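Long-range contacts in pyridoxal phosphate homeostasis protein (Bifidobacterium adolescentis ATCC 15703, PDB 3CPG), which probably binds pyridoxal 5'-phosphate and takes part in the homeostasis of that cofactor: residues A[164-169]-A[200-205]; A[216-221]-A[251-256]; A[245-250]-A[261-266]. All coordinates share one frame; numbering follows the deposited sequence.

Contact 1: A[164-169]-A[200-205]; sequences LLEVNE and GLMTIG
Leu-165 and Leu-201 sit side by side on the short parallel stretches 164-166 and 200-202 of strands 161-166 and 196-202, whose axes approach to 4.2 Å at an angle of 34° between their directions. Leu-165 N donates to Gly-200 O, Leu-165 O accepts from Met-202 N, and Val-167 N donates to Met-202 O at 2.8 Å. On one face of the sheet the two leucine side chains run alongside each other, Leu-165 CB meeting Leu-201 CD2 at 3.6 Å; Leu-165 goes on to helix 183-191 and Leu-201 to helix 211-231. The other face carries Leu-164, Glu-166 and Met-202, a selenomethionine. Leu-164 crosses Met-202 at about a right angle, with CD1 4.0 Å from Met-202 CB. Met-202 starts with CG anti to the backbone N (chi1 -178°), then bends twice and brings CE to 3.1 Å from Glu-166 OE2, while Gln-122 binds the other oxygen, OE1. Further along, Thr-203 OG1 donates to Val-167 O at 2.8 Å and accepts from Gly-205 N, an ST turn. Glu-169 CG lies 3.2 Å from Thr-203 OG1, and its OE2 is hydrogen-bonded to His-220 ND1, on helix 211-231. One water joins Val-167 O to Ile-204 N; a second binds Glu-169 N, Thr-203 OG1 and Gly-205 O. This beta-alpha-beta unit of the barrel thus changes character along its length: backbone bonds and leucines join the strands, and toward Gly-205 a threonine hydroxyl and two waters take over, meeting backbone N and O atoms.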
ATOM      1  N   LEU A 164       1.383  -3.217  -7.517  1.00  4.36           N
ATOM      2  CA  LEU A 164       2.737  -2.815  -7.172  1.00  4.42           C
ATOM      3  C   LEU A 164       3.499  -4.129  -7.169  1.00  4.80           C
ATOM      4  O   LEU A 164       2.973  -5.151  -6.724  1.00  6.41           O
ATOM      5  CB  LEU A 164       2.824  -2.178  -5.778  1.00  4.85           C
ATOM      6  CG  LEU A 164       2.049  -0.889  -5.490  1.00  3.46           C
ATOM      7  CD1 LEU A 164       2.557  -0.280  -4.183  1.00  3.35           C
ATOM      8  CD2 LEU A 164       2.230   0.107  -6.629  1.00  4.68           C
ATOM      9  N   LEU A 165       4.715  -4.117  -7.698  1.00  4.57           N
ATOM     10  CA  LEU A 165       5.535  -5.319  -7.702  1.00  4.86           C
ATOM     11  C   LEU A 165       6.207  -5.370  -6.340  1.00  4.59           C
ATOM     12  O   LEU A 165       6.952  -4.460  -5.963  1.00  3.60           O
ATOM     13  CB  LEU A 165       6.592  -5.259  -8.810  1.00  5.36           C
ATOM     14  CG  LEU A 165       7.692  -6.328  -8.755  1.00  4.87           C
ATOM     15  CD1 LEU A 165       7.078  -7.729  -8.799  1.00  4.90           C
ATOM     16  CD2 LEU A 165       8.648  -6.118  -9.923  1.00  7.34           C
ATOM     17  N   GLU A 166       5.916  -6.429  -5.594  1.00  4.61           N
ATOM     18  CA  GLU A 166       6.468  -6.619  -4.260  1.00  5.28           C
ATOM     19  C   GLU A 166       7.824  -7.288  -4.392  1.00  5.29           C
ATOM     20  O   GLU A 166       7.923  -8.386  -4.937  1.00  6.84           O
ATOM     21  CB  GLU A 166       5.534  -7.510  -3.444  1.00  6.03           C
ATOM     22  CG  GLU A 166       5.966  -7.753  -2.014  1.00  8.51           C
ATOM     23  CD  GLU A 166       5.081  -8.777  -1.333  1.00 12.14           C
ATOM     24  OE1 GLU A 166       5.147  -9.965  -1.710  1.00 19.48           O
ATOM     25  OE2 GLU A 166       4.314  -8.391  -0.434  1.00 17.97           O
ATOM     26  N   VAL A 167       8.860  -6.630  -3.884  1.00  4.63           N
ATOM     27  CA  VAL A 167      10.210  -7.162  -3.966  1.00  4.98           C
ATOM     28  C   VAL A 167      10.735  -7.545  -2.589  1.00  5.98           C
ATOM     29  O   VAL A 167      10.498  -6.843  -1.607  1.00  6.75           O
ATOM     30  CB  VAL A 167      11.177  -6.127  -4.587  1.00  5.09           C
ATOM     31  CG1 VAL A 167      12.569  -6.732  -4.731  1.00  4.40           C
ATOM     32  CG2 VAL A 167      10.654  -5.671  -5.937  1.00  4.70           C
ATOM     33  N   ASN A 168      11.449  -8.664  -2.529  1.00  5.19           N
ATOM     34  CA  ASN A 168      12.021  -9.138  -1.275  1.00  6.11           C
ATOM     35  C   ASN A 168      13.350  -8.420  -1.068  1.00  7.16           C
ATOM     36  O   ASN A 168      14.315  -8.676  -1.787  1.00  7.62           O
ATOM     37  CB  ASN A 168      12.252 -10.651  -1.345  1.00  8.47           C
ATOM     38  CG  ASN A 168      12.867 -11.215  -0.072  1.00  8.83           C
ATOM     39  OD1 ASN A 168      13.210 -10.479   0.853  1.00  9.11           O
ATOM     40  ND2 ASN A 168      13.015 -12.534  -0.028  1.00 11.75           N
ATOM     41  N   GLU A 169      13.390  -7.514  -0.095  1.00  6.29           N
ATOM     42  CA  GLU A 169      14.605  -6.757   0.209  1.00  8.12           C
ATOM     43  C   GLU A 169      15.144  -7.147   1.586  1.00 10.21           C
ATOM     44  O   GLU A 169      15.965  -6.433   2.165  1.00 12.30           O
ATOM     45  CB  GLU A 169      14.304  -5.253   0.201  1.00  7.70           C
ATOM     46  CG  GLU A 169      13.725  -4.732  -1.109  1.00  7.15           C
ATOM     47  CD  GLU A 169      14.778  -4.552  -2.190  1.00  7.76           C
ATOM     48  OE1 GLU A 169      15.923  -5.012  -1.990  1.00  8.33           O
ATOM     49  OE2 GLU A 169      14.457  -3.951  -3.241  1.00  7.85           O
ATOM     50  N   GLY A 200       4.096   0.975  -9.400  1.00  4.62           N
ATOM     51  CA  GLY A 200       5.282   1.116  -8.576  1.00  4.95           C
ATOM     52  C   GLY A 200       5.731  -0.187  -7.938  1.00  4.61           C
ATOM     53  O   GLY A 200       5.313  -1.272  -8.353  1.00  4.15           O
ATOM     54  N   LEU A 201       6.596  -0.074  -6.934  1.00  4.58           N
ATOM     55  CA  LEU A 201       7.129  -1.229  -6.219  1.00  3.50           C
ATOM     56  C   LEU A 201       6.785  -1.148  -4.730  1.00  4.53           C
ATOM     57  O   LEU A 201       6.456  -0.082  -4.216  1.00  4.14           O
ATOM     58  CB  LEU A 201       8.652  -1.286  -6.383  1.00  3.54           C
ATOM     59  CG  LEU A 201       9.204  -1.216  -7.813  1.00  3.14           C
ATOM     60  CD1 LEU A 201      10.724  -1.212  -7.772  1.00  5.16           C
ATOM     61  CD2 LEU A 201       8.685  -2.383  -8.631  1.00  3.65           C
HETATM   62  N   MSE A 202       6.878  -2.283  -4.044  1.00  5.14           N
HETATM   63  CA  MSE A 202       6.579  -2.352  -2.617  1.00  5.53           C
HETATM   64  C   MSE A 202       7.527  -3.336  -1.951  1.00  5.43           C
HETATM   65  O   MSE A 202       7.991  -4.279  -2.582  1.00  4.27           O
HETATM   66  CB  MSE A 202       5.132  -2.835  -2.407  1.00  4.64           C
HETATM   67  CG  MSE A 202       4.653  -2.916  -0.932  1.00  6.57           C
HETATM   68 SE   MSE A 202       5.164  -4.475   0.120  1.00 12.35          SE
HETATM   69  CE  MSE A 202       3.514  -5.434   0.032  1.00  7.62           C
ATOM     70  N   THR A 203       7.836  -3.103  -0.684  1.00  5.84           N
ATOM     71  CA  THR A 203       8.663  -4.051   0.048  1.00  5.73           C
ATOM     72  C   THR A 203       8.342  -3.994   1.529  1.00  6.79           C
ATOM     73  O   THR A 203       7.966  -2.949   2.068  1.00  4.86           O
ATOM     74  CB  THR A 203      10.179  -3.810  -0.131  1.00  6.08           C
ATOM     75  OG1 THR A 203      10.900  -4.921   0.421  1.00  3.92           O
ATOM     76  CG2 THR A 203      10.616  -2.554   0.602  1.00  5.60           C
ATOM     77  N   ILE A 204       8.466  -5.145   2.175  1.00  7.17           N
ATOM     78  CA  ILE A 204       8.233  -5.251   3.605  1.00  8.29           C
ATOM     79  C   ILE A 204       9.541  -4.870   4.309  1.00  8.55           C
ATOM     80  O   ILE A 204       9.563  -4.593   5.507  1.00  8.82           O
ATOM     81  CB  ILE A 204       7.820  -6.687   3.972  1.00  9.23           C
ATOM     82  CG1 ILE A 204       6.510  -7.036   3.258  1.00 10.39           C
ATOM     83  CG2 ILE A 204       7.666  -6.823   5.480  1.00 11.78           C
ATOM     84  CD1 ILE A 204       6.050  -8.467   3.473  1.00 12.46           C
ATOM     85  N   GLY A 205      10.629  -4.847   3.544  1.00  8.16           N
ATOM     86  CA  GLY A 205      11.923  -4.479   4.091  1.00  9.09           C
ATOM     87  C   GLY A 205      12.576  -5.599   4.871  1.00  9.05           C
ATOM     88  O   GLY A 205      12.390  -6.773   4.556  1.00  9.66           O
TER
HETATM   89  O   HOH W   1       8.414  -7.622   0.485  1.00  7.40           O
HETATM   90  O   HOH W   2      11.461  -7.530   1.947  1.00  7.56           O

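Contact 2: A[216-221]-A[251-256]; sequences RGFSHL and ELAIAE
Glu-256 OE1 is gripped by a water at 2.9 Å, which donates to it, and by Arg-222 in a salt bridge, and it also rests against Ser-219 CB at 3.5 Å. The same water lies 2.6 Å from Ser-219 OG, bridging the serine on helix 211-231 to the glutamate that follows helix 250-255. The second carboxylate oxygen, OE2, pairs with Arg-215, so the group is held between two arginines of the helix opposite, which would probably favour its charged form. In Glu-256 chi1 of -68° puts CG beside the backbone N, 3.9 Å from Phe-218 CB, and the bend at chi2 turns the chain at CD. Glu-256 CB itself is 3.6 Å from Phe-218 CB. Phe-218 makes the apolar half of the contact. Ala-253 puts its methyl over one face of the ring, CB standing 4.0 Å from the ring centroid and 23° off the normal, a CH-pi contact displaced toward the rim. The ring atoms CD2 and CE2 also press on the backbone of Ala-253, CD2 lying 3.5 Å from its CA, and CE2 comes to 4.3 Å from Leu-252 CB. An alanine in place of Phe-218 would probably leave the Ala-253 methyl without its aromatic partner and open a gap between the helices. Elsewhere the ring touches Met-244 and Asp-249 in the loop after strand 241-243. Two outer helices of the barrel are therefore joined by unlike means: an aromatic ring on a small alanine surface in the buried part, and a carboxylate with arginines and a water at the more open side.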
ATOM      1  N   ARG A 216      19.867  -0.195   2.786  1.00  5.41           N
ATOM      2  CA  ARG A 216      20.278  -0.834   1.541  1.00  4.67           C
ATOM      3  C   ARG A 216      19.086  -1.368   0.753  1.00  6.32           C
ATOM      4  O   ARG A 216      19.036  -1.242  -0.475  1.00  5.62           O
ATOM      5  CB  ARG A 216      21.272  -1.968   1.821  1.00  6.80           C
ATOM      6  CG  ARG A 216      21.814  -2.632   0.553  1.00  8.48           C
ATOM      7  CD  ARG A 216      22.918  -3.625   0.874  1.00 11.62           C
ATOM      8  NE  ARG A 216      24.020  -2.993   1.596  1.00 12.43           N
ATOM      9  CZ  ARG A 216      24.321  -3.243   2.866  1.00 13.35           C
ATOM     10  NH1 ARG A 216      23.606  -4.117   3.557  1.00 14.25           N
ATOM     11  NH2 ARG A 216      25.331  -2.610   3.448  1.00 14.82           N
ATOM     12  N   GLY A 217      18.130  -1.961   1.462  1.00  5.15           N
ATOM     13  CA  GLY A 217      16.945  -2.500   0.818  1.00  5.51           C
ATOM     14  C   GLY A 217      16.034  -1.440   0.220  1.00  5.00           C
ATOM     15  O   GLY A 217      15.507  -1.623  -0.881  1.00  6.34           O
ATOM     16  N   PHE A 218      15.832  -0.337   0.935  1.00  4.74           N
ATOM     17  CA  PHE A 218      14.974   0.740   0.431  1.00  4.11           C
ATOM     18  C   PHE A 218      15.653   1.408  -0.758  1.00  5.45           C
ATOM     19  O   PHE A 218      15.005   1.779  -1.740  1.00  5.73           O
ATOM     20  CB  PHE A 218      14.711   1.789   1.517  1.00  3.96           C
ATOM     21  CG  PHE A 218      13.901   1.283   2.679  1.00  5.15           C
ATOM     22  CD1 PHE A 218      12.910   0.319   2.498  1.00  6.07           C
ATOM     23  CD2 PHE A 218      14.089   1.816   3.951  1.00  5.64           C
ATOM     24  CE1 PHE A 218      12.119  -0.101   3.564  1.00  6.67           C
ATOM     25  CE2 PHE A 218      13.301   1.403   5.026  1.00  7.98           C
ATOM     26  CZ  PHE A 218      12.313   0.444   4.832  1.00  7.12           C
ATOM     27  N   SER A 219      16.968   1.563  -0.654  1.00  5.26           N
ATOM     28  CA  SER A 219      17.753   2.173  -1.717  1.00  4.48           C
ATOM     29  C   SER A 219      17.653   1.303  -2.966  1.00  5.09           C
ATOM     30  O   SER A 219      17.499   1.806  -4.075  1.00  5.75           O
ATOM     31  CB  SER A 219      19.215   2.293  -1.279  1.00  4.39           C
ATOM     32  OG  SER A 219      20.010   2.867  -2.301  1.00  8.67           O
ATOM     33  N   HIS A 220      17.734  -0.010  -2.778  1.00  5.22           N
ATOM     34  CA  HIS A 220      17.650  -0.930  -3.900  1.00  5.15           C
ATOM     35  C   HIS A 220      16.290  -0.815  -4.579  1.00  5.68           C
ATOM     36  O   HIS A 220      16.208  -0.806  -5.805  1.00  6.78           O
ATOM     37  CB  HIS A 220      17.894  -2.364  -3.427  1.00  6.36           C
ATOM     38  CG  HIS A 220      17.748  -3.389  -4.508  1.00  8.25           C
ATOM     39  ND1 HIS A 220      16.521  -3.845  -4.940  1.00  8.62           N
ATOM     40  CD2 HIS A 220      18.675  -4.038  -5.251  1.00  7.38           C
ATOM     41  CE1 HIS A 220      16.699  -4.732  -5.903  1.00  7.95           C
ATOM     42  NE2 HIS A 220      17.996  -4.868  -6.111  1.00  7.80           N
ATOM     43  N   LEU A 221      15.228  -0.707  -3.784  1.00  5.07           N
ATOM     44  CA  LEU A 221      13.888  -0.586  -4.352  1.00  3.70           C
ATOM     45  C   LEU A 221      13.764   0.697  -5.173  1.00  4.26           C
ATOM     46  O   LEU A 221      13.197   0.689  -6.261  1.00  4.00           O
ATOM     47  CB  LEU A 221      12.822  -0.587  -3.247  1.00  3.00           C
ATOM     48  CG  LEU A 221      11.430  -0.972  -3.755  1.00  3.17           C
ATOM     49  CD1 LEU A 221      11.426  -2.441  -4.152  1.00  5.41           C
ATOM     50  CD2 LEU A 221      10.389  -0.715  -2.666  1.00  4.01           C
ATOM     51  N   GLU A 251      11.164   6.720   8.976  1.00  9.92           N
ATOM     52  CA  GLU A 251      12.117   7.813   8.787  1.00  9.74           C
ATOM     53  C   GLU A 251      13.169   7.408   7.750  1.00  9.35           C
ATOM     54  O   GLU A 251      13.496   8.178   6.851  1.00 10.77           O
ATOM     55  CB  GLU A 251      12.817   8.164  10.107  1.00 10.66           C
ATOM     56  CG  GLU A 251      12.040   9.071  11.055  1.00 13.59           C
ATOM     57  CD  GLU A 251      10.816   8.412  11.656  1.00 14.43           C
ATOM     58  OE1 GLU A 251      10.788   7.165  11.754  1.00 16.40           O
ATOM     59  OE2 GLU A 251       9.890   9.150  12.051  1.00 17.06           O
ATOM     60  N   LEU A 252      13.694   6.193   7.879  1.00  9.51           N
ATOM     61  CA  LEU A 252      14.706   5.699   6.948  1.00 10.51           C
ATOM     62  C   LEU A 252      14.123   5.514   5.545  1.00  8.99           C
ATOM     63  O   LEU A 252      14.766   5.822   4.541  1.00  9.45           O
ATOM     64  CB  LEU A 252      15.273   4.367   7.449  1.00 13.29           C
ATOM     65  CG  LEU A 252      16.015   4.399   8.788  1.00 17.31           C
ATOM     66  CD1 LEU A 252      16.308   2.978   9.245  1.00 19.05           C
ATOM     67  CD2 LEU A 252      17.303   5.198   8.644  1.00 19.13           C
ATOM     68  N   ALA A 253      12.897   5.010   5.481  1.00  7.90           N
ATOM     69  CA  ALA A 253      12.242   4.795   4.198  1.00  6.10           C
ATOM     70  C   ALA A 253      12.083   6.125   3.480  1.00  5.80           C
ATOM     71  O   ALA A 253      12.351   6.237   2.287  1.00  7.66           O
ATOM     72  CB  ALA A 253      10.871   4.154   4.407  1.00  5.14           C
ATOM     73  N   ILE A 254      11.648   7.139   4.214  1.00  6.13           N
ATOM     74  CA  ILE A 254      11.451   8.447   3.614  1.00  6.24           C
ATOM     75  C   ILE A 254      12.782   9.052   3.167  1.00  6.50           C
ATOM     76  O   ILE A 254      12.853   9.710   2.128  1.00  6.80           O
ATOM     77  CB  ILE A 254      10.697   9.376   4.587  1.00  5.14           C
ATOM     78  CG1 ILE A 254       9.280   8.826   4.795  1.00  6.53           C
ATOM     79  CG2 ILE A 254      10.640  10.793   4.034  1.00  7.44           C
ATOM     80  CD1 ILE A 254       8.468   9.539   5.848  1.00  6.90           C
ATOM     81  N   ALA A 255      13.841   8.813   3.936  1.00  6.92           N
ATOM     82  CA  ALA A 255      15.157   9.318   3.565  1.00  7.87           C
ATOM     83  C   ALA A 255      15.598   8.675   2.252  1.00  8.13           C
ATOM     84  O   ALA A 255      16.336   9.282   1.472  1.00  9.80           O
ATOM     85  CB  ALA A 255      16.177   9.008   4.664  1.00  8.67           C
ATOM     86  N   GLU A 256      15.144   7.445   2.007  1.00  7.40           N
ATOM     87  CA  GLU A 256      15.510   6.726   0.791  1.00  8.03           C
ATOM     88  C   GLU A 256      14.519   6.864  -0.369  1.00  7.46           C
ATOM     89  O   GLU A 256      14.599   6.125  -1.350  1.00  8.32           O
ATOM     90  CB  GLU A 256      15.739   5.241   1.102  1.00  7.63           C
ATOM     91  CG  GLU A 256      16.971   4.940   1.967  1.00 10.80           C
ATOM     92  CD  GLU A 256      18.274   5.456   1.368  1.00 12.97           C
ATOM     93  OE1 GLU A 256      18.428   5.424   0.127  1.00 12.60           O
ATOM     94  OE2 GLU A 256      19.159   5.878   2.146  1.00 16.41           O
TER
HETATM   95  O   HOH W   3      20.526   5.371  -1.938  1.00 16.64           O

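Contact 3: A[245-250]-A[261-266]; sequences GMTGDM and VRVGTA. With ACT (acetate ion), chain B.
Thr-247 OG1 reaches across to the turn after strand 260-263, accepting from Ala-266 N at 3.0 Å and donating to the OXT atom of an acetate ion at 2.7 Å. The same acetate oxygen accepts from the backbone N of Thr-247 and of Gly-264, three donors in all, while its other oxygen, O, takes the N-H of Thr-265 at 2.9 Å. The acetate probably comes from the crystallisation liquor; the backbone N-H groups and threonine hydroxyls around it lie near Lys-57, the predicted cofactor lysine, and resemble an anion site, consistent with a place for the cofactor's phosphate. With chi1 -64° OG1 stands beside the backbone N of Thr-247, and hydroxyl and N-H both reach acetate OXT; Thr-247 CG2 packs on Ala-266 CB at 3.7 Å. Behind this shell, Arg-262 N donates to Gly-245 O at 2.9 Å, and Asp-249 OD1 accepts from Met-246 N, bracing the loop. Met-246 and Met-250 are selenomethionines. The former lays SE 3.8 Å from Arg-262 NH2, whose stronger partner is Thr-203 O; Ser-243 holds NH1. Met-250 crosses Val-263 at about a right angle, CE touching CG2 at 3.6 Å. Segment 245-250, the loop after strand 241-243 and the first residue of helix 250-255, thus lies beside strand 260-263, which pairs with strand 51-55, and helix 19-42 packs against Met-250, Val-261, Val-263 and Ala-266.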
ATOM      1  N   GLY A 245       8.404   1.362   4.294  1.00  5.50           N
ATOM      2  CA  GLY A 245       8.503   2.070   5.554  1.00  6.00           C
ATOM      3  C   GLY A 245       7.230   1.861   6.350  1.00  7.49           C
ATOM      4  O   GLY A 245       6.128   1.995   5.823  1.00  7.12           O
HETATM    5  N   MSE A 246       7.383   1.509   7.620  1.00  7.68           N
HETATM    6  CA  MSE A 246       6.244   1.289   8.496  1.00  8.44           C
HETATM    7  C   MSE A 246       6.540   2.000   9.808  1.00  8.59           C
HETATM    8  O   MSE A 246       7.405   2.876   9.850  1.00  7.71           O
HETATM    9  CB  MSE A 246       6.030  -0.208   8.703  1.00 12.28           C
HETATM   10  CG  MSE A 246       5.797  -0.932   7.385  1.00 16.46           C
HETATM   11 SE   MSE A 246       5.221  -2.774   7.539  1.00 29.13          SE
HETATM   12  CE  MSE A 246       6.887  -3.474   8.144  1.00 21.61           C
ATOM     13  N   THR A 247       5.836   1.634  10.874  1.00  8.57           N
ATOM     14  CA  THR A 247       6.034   2.296  12.163  1.00  9.84           C
ATOM     15  C   THR A 247       7.477   2.370  12.662  1.00 11.05           C
ATOM     16  O   THR A 247       7.923   3.421  13.120  1.00 12.54           O
ATOM     17  CB  THR A 247       5.179   1.634  13.271  1.00  9.12           C
ATOM     18  OG1 THR A 247       3.789   1.812  12.974  1.00  8.87           O
ATOM     19  CG2 THR A 247       5.479   2.266  14.633  1.00  9.78           C
ATOM     20  N   GLY A 248       8.207   1.265  12.565  1.00 10.44           N
ATOM     21  CA  GLY A 248       9.569   1.247  13.070  1.00 10.69           C
ATOM     22  C   GLY A 248      10.690   1.785  12.202  1.00 11.96           C
ATOM     23  O   GLY A 248      11.781   2.056  12.708  1.00 13.60           O
ATOM     24  N   ASP A 249      10.441   1.962  10.910  1.00  9.58           N
ATOM     25  CA  ASP A 249      11.498   2.442  10.030  1.00  9.83           C
ATOM     26  C   ASP A 249      11.056   3.463   8.986  1.00 10.09           C
ATOM     27  O   ASP A 249      11.742   3.641   7.977  1.00 10.79           O
ATOM     28  CB  ASP A 249      12.142   1.248   9.316  1.00  9.11           C
ATOM     29  CG  ASP A 249      11.147   0.471   8.475  1.00 11.33           C
ATOM     30  OD1 ASP A 249      10.038   0.998   8.251  1.00 11.71           O
ATOM     31  OD2 ASP A 249      11.463  -0.655   8.028  1.00 11.30           O
HETATM   32  N   MSE A 250       9.938   4.148   9.214  1.00 10.46           N
HETATM   33  CA  MSE A 250       9.476   5.113   8.217  1.00  9.94           C
HETATM   34  C   MSE A 250      10.441   6.276   7.953  1.00 10.26           C
HETATM   35  O   MSE A 250      10.528   6.768   6.826  1.00  8.02           O
HETATM   36  CB  MSE A 250       8.082   5.654   8.572  1.00 12.50           C
HETATM   37  CG  MSE A 250       8.000   6.499   9.822  1.00 14.99           C
HETATM   38 SE   MSE A 250       6.227   7.274  10.032  1.00 25.44          SE
HETATM   39  CE  MSE A 250       5.417   5.855  11.020  1.00 20.22           C
ATOM     40  N   VAL A 261       4.080   5.232   2.904  1.00  5.60           N
ATOM     41  CA  VAL A 261       4.502   4.520   4.099  1.00  5.16           C
ATOM     42  C   VAL A 261       3.248   3.820   4.602  1.00  5.82           C
ATOM     43  O   VAL A 261       2.161   4.389   4.541  1.00  7.32           O
ATOM     44  CB  VAL A 261       5.064   5.468   5.188  1.00  3.75           C
ATOM     45  CG1 VAL A 261       6.379   6.074   4.707  1.00  5.08           C
ATOM     46  CG2 VAL A 261       4.054   6.558   5.526  1.00  5.72           C
ATOM     47  N   ARG A 262       3.404   2.578   5.055  1.00  6.10           N
ATOM     48  CA  ARG A 262       2.288   1.775   5.552  1.00  5.57           C
ATOM     49  C   ARG A 262       2.387   1.702   7.070  1.00  4.87           C
ATOM     50  O   ARG A 262       3.247   1.016   7.611  1.00  6.55           O
ATOM     51  CB  ARG A 262       2.353   0.368   4.948  1.00  4.15           C
ATOM     52  CG  ARG A 262       2.438   0.352   3.428  1.00  5.69           C
ATOM     53  CD  ARG A 262       2.325  -1.067   2.890  1.00  5.25           C
ATOM     54  NE  ARG A 262       3.335  -1.953   3.466  1.00  7.11           N
ATOM     55  CZ  ARG A 262       4.613  -1.983   3.098  1.00  8.48           C
ATOM     56  NH1 ARG A 262       5.057  -1.179   2.142  1.00  6.02           N
ATOM     57  NH2 ARG A 262       5.452  -2.818   3.698  1.00  8.75           N
ATOM     58  N   VAL A 263       1.486   2.401   7.755  1.00  5.38           N
ATOM     59  CA  VAL A 263       1.527   2.464   9.209  1.00  4.43           C
ATOM     60  C   VAL A 263       0.325   1.857   9.925  1.00  5.50           C
ATOM     61  O   VAL A 263      -0.827   2.186   9.634  1.00  5.02           O
ATOM     62  CB  VAL A 263       1.687   3.934   9.663  1.00  5.16           C
ATOM     63  CG1 VAL A 263       1.916   4.002  11.164  1.00  8.13           C
ATOM     64  CG2 VAL A 263       2.849   4.581   8.911  1.00  7.37           C
ATOM     65  N   GLY A 264       0.613   0.973  10.874  1.00  6.22           N
ATOM     66  CA  GLY A 264      -0.435   0.333  11.644  1.00  6.78           C
ATOM     67  C   GLY A 264      -0.360   0.702  13.116  1.00  7.90           C
ATOM     68  O   GLY A 264      -1.159   1.496  13.606  1.00  7.41           O
ATOM     69  N   THR A 265       0.623   0.137  13.811  1.00  7.76           N
ATOM     70  CA  THR A 265       0.805   0.364  15.242  1.00  9.60           C
ATOM     71  C   THR A 265       0.893   1.822  15.699  1.00  8.55           C
ATOM     72  O   THR A 265       0.281   2.197  16.703  1.00  7.69           O
ATOM     73  CB  THR A 265       2.050  -0.391  15.747  1.00 11.17           C
ATOM     74  OG1 THR A 265       1.917  -1.780  15.428  1.00 16.56           O
ATOM     75  CG2 THR A 265       2.197  -0.243  17.247  1.00 14.42           C
ATOM     76  N   ALA A 266       1.645   2.647  14.976  1.00  7.58           N
ATOM     77  CA  ALA A 266       1.788   4.045  15.366  1.00  7.80           C
ATOM     78  C   ALA A 266       0.453   4.785  15.355  1.00  8.09           C
ATOM     79  O   ALA A 266       0.307   5.828  15.995  1.00 10.24           O
ATOM     80  CB  ALA A 266       2.786   4.749  14.453  1.00  8.80           C
TER
HETATM   81  C   ACT B 301       3.256  -1.197  11.735  1.00 11.27           C
HETATM   82  O   ACT B 301       2.199  -1.600  12.185  1.00 11.57           O
HETATM   83  OXT ACT B 301       3.311  -0.109  11.185  1.00  8.36           O
HETATM   84  CH3 ACT B 301       4.497  -2.046  11.857  1.00 13.68           C
HETATM   85  O   HOH W   4       8.564  -1.453   4.240  1.00 11.34           O

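All three contacts belong to one TIM-barrel domain. Contact 1 closes along the chain before the other two open, whereas the segments of contacts 2 and 3 alternate. The centres of contacts 1 and 2 lie about 11 Å apart, those of contacts 2 and 3 about 13 Å, and those of contacts 1 and 3 about 15 Å. Contacts 1 and 3 reach the same parallel sheet and meet where Met-202 CG packs on Arg-262 NH1; contact 2 lies outside it, between helices 211-231 and 250-255. Leu-201 on Leu-221 ties contact 1 to contact 2, and Ala-253 packs on Gly-245 between 2 and 3. Strand ends near the predicted cofactor lysine are thereby connected to the outer helices.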